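Local coordinates for protein peroxinectin A (Dictyostelium discoideum, PDB 6ERC) that is a secreted haem peroxidase that uses hydrogen peroxide to oxidise phenolic donors and has iodide and thiocyanate peroxidase activity, at residues A[231-236]-A[494-499]; A[312-317]-A[334-339]. All blocks are in the same frame, centred on the assembly; numbering follows the deposited sequence.

Contact 1. Residues A[231-236]-A[494-499]; sequences HNRLAR and IKRTTS
Two arginines, Arg-233 from helix 218-241 and Arg-496 from the C-terminal part of helix 490-497, make up nearly all of the 137 Å² buried here. The backbones stay well apart, the CA atoms of Arg-233 and Thr-497 being 8.5 Å from each other, so the gap is bridged by long side chains. These cross at about a right angle. Arg-233 leaves its helix with CG anti to the backbone N (chi1 -168°), and the bend at chi3 (61°) turns its NH2 over one face of the Arg-496 guanidinium, 3.2 Å from both NE and CZ of Arg-496. In return, the CG and CD methylenes of Arg-496 lie over a face of the Arg-233 group, toward its rim. The two planes stand 53° apart, so this is an oblique meeting and not a flat stack. Every nitrogen involved is a donor, and the two groups are probably held close by the acceptors around them, Asp-230 and Glu-486. Asp-230, one turn before Arg-233 on the same helix, forms salt bridges with NH2 of both arginines, one through each carboxylate oxygen. Glu-486 takes part twice, its carboxylate in a salt bridge with Arg-233 NH1 and its backbone O accepting from Arg-496 NH1. The Asp-230 carboxylate, shared by both arginines, and that of Glu-486, bound to Arg-233, would probably offset the two positive charges. Next to Arg-496, Thr-497 packs on Leu-226 and Asp-230. The arrangement is a close arginine pair at the surface, flanked by carboxylates, between two helices of the largely helical animal haem peroxidase fold.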
loop_
_atom_site.group_PDB
_atom_site.type_symbol
_atom_site.label_atom_id
_atom_site.label_comp_id
_atom_site.label_asym_id
_atom_site.label_seq_id
_atom_site.Cartn_x
_atom_site.Cartn_y
_atom_site.Cartn_z
ATOM N N HIS A 231 19.763 0.014 8.314
ATOM C CA HIS A 231 19.601 0.381 9.715
ATOM C C HIS A 231 20.775 -0.120 10.549
ATOM O O HIS A 231 21.408 0.653 11.276
ATOM C CB HIS A 231 18.285 -0.177 10.257
ATOM C CG HIS A 231 18.094 0.056 11.722
ATOM N ND1 HIS A 231 18.622 -0.778 12.684
ATOM C CD2 HIS A 231 17.441 1.036 12.391
ATOM C CE1 HIS A 231 18.299 -0.324 13.882
ATOM N NE2 HIS A 231 17.582 0.775 13.733
ATOM N N ASN A 232 21.073 -1.417 10.461
ATOM C CA ASN A 232 22.180 -1.970 11.229
ATOM C C ASN A 232 23.509 -1.361 10.806
ATOM O O ASN A 232 24.438 -1.276 11.617
ATOM C CB ASN A 232 22.215 -3.490 11.079
ATOM C CG ASN A 232 21.095 -4.173 11.833
ATOM O OD1 ASN A 232 20.380 -3.544 12.615
ATOM N ND2 ASN A 232 20.943 -5.472 11.616
ATOM N N ARG A 233 23.620 -0.933 9.550
ATOM C CA ARG A 233 24.829 -0.251 9.108
ATOM C C ARG A 233 25.001 1.073 9.844
ATOM O O ARG A 233 26.089 1.385 10.344
ATOM C CB ARG A 233 24.775 -0.034 7.596
ATOM C CG ARG A 233 26.086 0.415 6.978
ATOM C CD ARG A 233 25.924 0.685 5.494
ATOM N NE ARG A 233 24.957 1.752 5.248
ATOM C CZ ARG A 233 25.236 3.050 5.323
ATOM N NH1 ARG A 233 26.459 3.455 5.636
ATOM N NH2 ARG A 233 24.289 3.947 5.087
ATOM N N LEU A 234 23.928 1.863 9.934
ATOM C CA LEU A 234 24.004 3.135 10.645
ATOM C C LEU A 234 24.201 2.935 12.142
ATOM O O LEU A 234 24.868 3.747 12.791
ATOM C CB LEU A 234 22.743 3.960 10.388
ATOM C CG LEU A 234 22.543 4.497 8.970
ATOM C CD1 LEU A 234 21.219 5.227 8.876
ATOM C CD2 LEU A 234 23.672 5.418 8.554
ATOM N N ALA A 235 23.630 1.871 12.710
ATOM C CA ALA A 235 23.807 1.619 14.136
ATOM C C ALA A 235 25.271 1.365 14.470
ATOM O O ALA A 235 25.773 1.838 15.496
ATOM C CB ALA A 235 22.945 0.433 14.569
ATOM N N ARG A 236 25.974 0.617 13.616
ATOM C CA ARG A 236 27.391 0.364 13.843
ATOM C C ARG A 236 28.209 1.646 13.751
ATOM O O ARG A 236 29.209 1.798 14.463
ATOM C CB ARG A 236 27.896 -0.671 12.838
ATOM C CG ARG A 236 27.324 -2.061 13.066
ATOM C CD ARG A 236 27.178 -2.850 11.769
ATOM N NE ARG A 236 26.472 -4.112 11.990
ATOM C CZ ARG A 236 25.918 -4.849 11.031
ATOM N NH1 ARG A 236 25.969 -4.459 9.763
ATOM N NH2 ARG A 236 25.300 -5.980 11.344
ATOM N N ILE A 494 20.341 1.074 -2.332
ATOM C CA ILE A 494 20.464 -0.282 -2.864
ATOM C C ILE A 494 21.929 -0.689 -2.925
ATOM O O ILE A 494 22.309 -1.784 -2.494
ATOM C CB ILE A 494 19.789 -0.378 -4.246
ATOM C CG1 ILE A 494 18.272 -0.255 -4.104
ATOM C CG2 ILE A 494 20.132 -1.694 -4.938
ATOM C CD1 ILE A 494 17.547 0.039 -5.405
ATOM N N LYS A 495 22.774 0.188 -3.467
ATOM C CA LYS A 495 24.197 -0.115 -3.575
ATOM C C LYS A 495 24.822 -0.303 -2.199
ATOM O O LYS A 495 25.596 -1.241 -1.978
ATOM C CB LYS A 495 24.904 1.003 -4.336
ATOM C CG LYS A 495 24.410 1.202 -5.759
ATOM C CD LYS A 495 24.999 2.469 -6.364
ATOM C CE LYS A 495 24.485 2.722 -7.772
ATOM N NZ LYS A 495 25.076 3.958 -8.353
ATOM N N ARG A 496 24.496 0.586 -1.259
ATOM C CA ARG A 496 25.040 0.486 0.091
ATOM C C ARG A 496 24.698 -0.841 0.753
ATOM O O ARG A 496 25.461 -1.327 1.596
ATOM C CB ARG A 496 24.514 1.639 0.948
ATOM C CG ARG A 496 25.417 2.850 0.975
ATOM C CD ARG A 496 24.643 4.155 1.100
ATOM N NE ARG A 496 23.509 4.079 2.019
ATOM C CZ ARG A 496 22.881 5.143 2.512
ATOM N NH1 ARG A 496 23.285 6.366 2.189
ATOM N NH2 ARG A 496 21.854 4.989 3.335
ATOM N N THR A 497 23.565 -1.441 0.392
ATOM C CA THR A 497 23.014 -2.569 1.132
ATOM C C THR A 497 23.076 -3.883 0.364
ATOM O O THR A 497 22.556 -4.890 0.850
ATOM C CB THR A 497 21.567 -2.274 1.521
ATOM O OG1 THR A 497 20.812 -1.975 0.342
ATOM C CG2 THR A 497 21.495 -1.093 2.474
ATOM N N THR A 498 23.698 -3.906 -0.811
ATOM C CA THR A 498 23.728 -5.100 -1.642
ATOM C C THR A 498 25.162 -5.466 -1.994
ATOM O O THR A 498 26.079 -4.647 -1.902
ATOM C CB THR A 498 22.920 -4.908 -2.932
ATOM O OG1 THR A 498 23.361 -3.723 -3.605
ATOM C CG2 THR A 498 21.442 -4.797 -2.617
ATOM N N SER A 499 25.335 -6.716 -2.411
ATOM C CA SER A 499 26.631 -7.257 -2.796
ATOM C C SER A 499 26.648 -7.486 -4.302
ATOM O O SER A 499 25.830 -8.252 -4.825
ATOM C CB SER A 499 26.913 -8.562 -2.052
ATOM O OG SER A 499 28.082 -9.191 -2.549
#

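Contact 2. Residues A[312-317]-A[334-339]; sequences MEYYSE and PHALNR. With NAG (2-acetamido-2-deoxy-beta-D-glucopyranose), chain E.
The contact ties strand 311-315 of a two-stranded antiparallel hairpin to the short 3-10 turn 334-336, which lies in the loop between the partner strand 321-326 and helix 342-350. Tyr-314 is the residue that reaches across. With CG anti to the carbonyl carbon (chi1 -77°), the ring extends toward the turn and brings its hydroxyl to Ala-336, where Tyr-314 OH donates a hydrogen bond to Ala-336 O at 3.2 Å. The hydroxyl approaches well off the line of the C=O bond, at an angle of 110° at the oxygen, and is tilted by 15° from the carbonyl plane. Ala-336 O itself sits at the edge of the phenol ring, in its plane, with CE2 of Tyr-314 at 3.7 Å. The methyl CB of Ala-336 comes to 3.3 Å from the same Tyr-314 OH, so the alanine meets the hydroxyl with both its carbonyl and its side chain. The turn is closed by Leu-337 N bonding to Pro-334 O. Pro-343 and Leu-344 of helix 342-350 pack on the tyrosine, and Pro-218 on the alanine. Farther along the chain, the acetamide methyl C8 of the NAG rests 3.4 Å from Ser-316 OG and close to the backbone N of Glu-317. A phenylalanine in place of Tyr-314, lacking the hydroxyl, would probably leave the Ala-336 carbonyl without this donor and open a small gap beside its methyl. One uncharged hydrogen bond thus links hairpin and turn, and with a main-chain carbonyl as acceptor it depends on the path of the turn rather than on the Ala-336 side chain.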
loop_
_atom_site.group_PDB
_atom_site.type_symbol
_atom_site.label_atom_id
_atom_site.label_comp_id
_atom_site.label_asym_id
_atom_site.label_seq_id
_atom_site.Cartn_x
_atom_site.Cartn_y
_atom_site.Cartn_z
ATOM N N MET A 312 7.757 -11.859 -11.974
ATOM C CA MET A 312 8.795 -11.292 -11.122
ATOM C C MET A 312 10.140 -11.765 -11.665
ATOM O O MET A 312 10.445 -12.961 -11.623
ATOM C CB MET A 312 8.577 -11.731 -9.677
ATOM C CG MET A 312 9.267 -10.885 -8.643
ATOM S SD MET A 312 8.362 -10.957 -7.086
ATOM C CE MET A 312 7.022 -9.838 -7.441
ATOM N N GLU A 313 10.934 -10.830 -12.185
ATOM C CA GLU A 313 12.171 -11.170 -12.876
ATOM C C GLU A 313 13.318 -11.416 -11.897
ATOM O O GLU A 313 13.400 -10.802 -10.829
ATOM C CB GLU A 313 12.564 -10.054 -13.846
ATOM C CG GLU A 313 11.641 -9.902 -15.050
ATOM C CD GLU A 313 11.753 -11.060 -16.029
ATOM O OE1 GLU A 313 12.806 -11.734 -16.040
ATOM O OE2 GLU A 313 10.789 -11.299 -16.788
ATOM N N TYR A 314 14.208 -12.331 -12.283
ATOM C CA TYR A 314 15.423 -12.645 -11.539
ATOM C C TYR A 314 16.619 -12.497 -12.465
ATOM O O TYR A 314 16.606 -13.017 -13.586
ATOM C CB TYR A 314 15.398 -14.071 -10.978
ATOM C CG TYR A 314 14.534 -14.259 -9.758
ATOM C CD1 TYR A 314 13.150 -14.290 -9.860
ATOM C CD2 TYR A 314 15.104 -14.430 -8.504
ATOM C CE1 TYR A 314 12.354 -14.471 -8.743
ATOM C CE2 TYR A 314 14.320 -14.613 -7.381
ATOM C CZ TYR A 314 12.946 -14.634 -7.505
ATOM O OH TYR A 314 12.157 -14.814 -6.391
ATOM N N TYR A 315 17.653 -11.808 -11.991
ATOM C CA TYR A 315 18.889 -11.649 -12.742
ATOM C C TYR A 315 20.073 -12.006 -11.855
ATOM O O TYR A 315 20.047 -11.789 -10.642
ATOM C CB TYR A 315 19.039 -10.218 -13.276
ATOM C CG TYR A 315 18.200 -9.938 -14.501
ATOM C CD1 TYR A 315 18.714 -10.136 -15.775
ATOM C CD2 TYR A 315 16.895 -9.480 -14.383
ATOM C CE1 TYR A 315 17.956 -9.885 -16.898
ATOM C CE2 TYR A 315 16.125 -9.226 -15.503
ATOM C CZ TYR A 315 16.662 -9.431 -16.759
ATOM O OH TYR A 315 15.907 -9.183 -17.883
ATOM N N SER A 316 21.110 -12.565 -12.469
ATOM C CA SER A 316 22.301 -12.955 -11.732
ATOM C C SER A 316 23.356 -11.849 -11.797
ATOM O O SER A 316 23.169 -10.806 -12.430
ATOM C CB SER A 316 22.849 -14.274 -12.270
ATOM O OG SER A 316 23.339 -14.126 -13.586
ATOM N N GLU A 317 24.487 -12.082 -11.127
ATOM C CA GLU A 317 25.522 -11.058 -11.035
ATOM C C GLU A 317 26.009 -10.625 -12.415
ATOM O O GLU A 317 26.210 -9.431 -12.660
ATOM C CB GLU A 317 26.690 -11.571 -10.192
ATOM C CG GLU A 317 27.664 -10.488 -9.751
ATOM C CD GLU A 317 28.866 -11.048 -9.022
ATOM O OE1 GLU A 317 28.882 -12.267 -8.748
ATOM O OE2 GLU A 317 29.796 -10.269 -8.729
ATOM N N PRO A 334 8.481 -17.554 1.155
ATOM C CA PRO A 334 9.852 -17.182 1.544
ATOM C C PRO A 334 10.925 -17.759 0.635
ATOM O O PRO A 334 12.017 -17.180 0.559
ATOM C CB PRO A 334 9.979 -17.739 2.971
ATOM C CG PRO A 334 8.572 -17.954 3.438
ATOM C CD PRO A 334 7.796 -18.312 2.215
ATOM N N HIS A 335 10.660 -18.874 -0.052
ATOM C CA HIS A 335 11.679 -19.479 -0.906
ATOM C C HIS A 335 12.188 -18.519 -1.970
ATOM O O HIS A 335 13.276 -18.738 -2.517
ATOM C CB HIS A 335 11.128 -20.739 -1.574
ATOM C CG HIS A 335 11.057 -21.917 -0.656
ATOM N ND1 HIS A 335 11.742 -23.089 -0.896
ATOM C CD2 HIS A 335 10.393 -22.100 0.509
ATOM C CE1 HIS A 335 11.497 -23.947 0.079
ATOM N NE2 HIS A 335 10.681 -23.371 0.945
ATOM N N ALA A 336 11.433 -17.463 -2.278
ATOM C CA ALA A 336 11.877 -16.493 -3.270
ATOM C C ALA A 336 13.170 -15.797 -2.863
ATOM O O ALA A 336 13.858 -15.247 -3.730
ATOM C CB ALA A 336 10.783 -15.456 -3.508
ATOM N N LEU A 337 13.514 -15.801 -1.575
ATOM C CA LEU A 337 14.749 -15.196 -1.093
ATOM C C LEU A 337 15.841 -16.224 -0.813
ATOM O O LEU A 337 16.857 -15.878 -0.203
ATOM C CB LEU A 337 14.477 -14.376 0.173
ATOM C CG LEU A 337 13.465 -13.231 0.069
ATOM C CD1 LEU A 337 13.364 -12.487 1.394
ATOM C CD2 LEU A 337 13.832 -12.272 -1.052
ATOM N N ASN A 338 15.662 -17.474 -1.245
ATOM C CA ASN A 338 16.682 -18.490 -1.000
ATOM C C ASN A 338 18.013 -18.115 -1.639
ATOM O O ASN A 338 19.072 -18.509 -1.139
ATOM C CB ASN A 338 16.219 -19.851 -1.523
ATOM C CG ASN A 338 15.166 -20.494 -0.635
ATOM O OD1 ASN A 338 15.101 -20.226 0.568
ATOM N ND2 ASN A 338 14.337 -21.356 -1.224
ATOM N N ARG A 339 17.983 -17.368 -2.744
ATOM C CA ARG A 339 19.195 -16.919 -3.421
ATOM C C ARG A 339 19.493 -15.447 -3.151
ATOM O O ARG A 339 20.139 -14.785 -3.971
ATOM C CB ARG A 339 19.083 -17.174 -4.924
ATOM C CG ARG A 339 19.089 -18.651 -5.312
ATOM C CD ARG A 339 18.829 -18.843 -6.806
ATOM N NE ARG A 339 18.969 -20.238 -7.223
ATOM C CZ ARG A 339 18.630 -20.704 -8.424
ATOM N NH1 ARG A 339 18.120 -19.889 -9.341
ATOM N NH2 ARG A 339 18.796 -21.990 -8.708
HETATM C C1 NAG E . 27.332 -15.965 -15.068
HETATM C C2 NAG E . 26.255 -16.693 -14.234
HETATM C C3 NAG E . 25.828 -17.999 -14.914
HETATM C C4 NAG E . 25.471 -17.774 -16.375
HETATM C C5 NAG E . 26.629 -17.087 -17.079
HETATM C C6 NAG E . 26.358 -16.806 -18.539
HETATM C C7 NAG E . 26.858 -16.082 -11.905
HETATM C C8 NAG E . 26.460 -14.675 -12.227
HETATM N N2 NAG E . 26.742 -16.979 -12.892
HETATM O O3 NAG E . 24.708 -18.541 -14.224
HETATM O O4 NAG E . 25.219 -19.023 -17.007
HETATM O O5 NAG E . 26.884 -15.830 -16.440
HETATM O O6 NAG E . 25.111 -17.347 -18.955
HETATM O O7 NAG E . 27.277 -16.397 -10.794
#

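In the fold
Both contacts are at the surface, with centres 20 Å apart on the same side of the molecule; they do not touch each other, though their nearest atoms come to about 6 Å. Helix 218-241 serves both: it supplies Arg-233 to contact 1 and, at its first turn, packs Pro-218 on Ala-336 of contact 2. Helix 342-350 touches Tyr-314 of contact 2 and, next to contact 1, Ile-494 of segment 494-499. The chemistry differs. Contact 1 spans a long stretch of sequence and joins two helices through charged groups, whereas contact 2 closes a short local excursion of the chain with a neutral bond to a main-chain carbonyl, near an attached sugar.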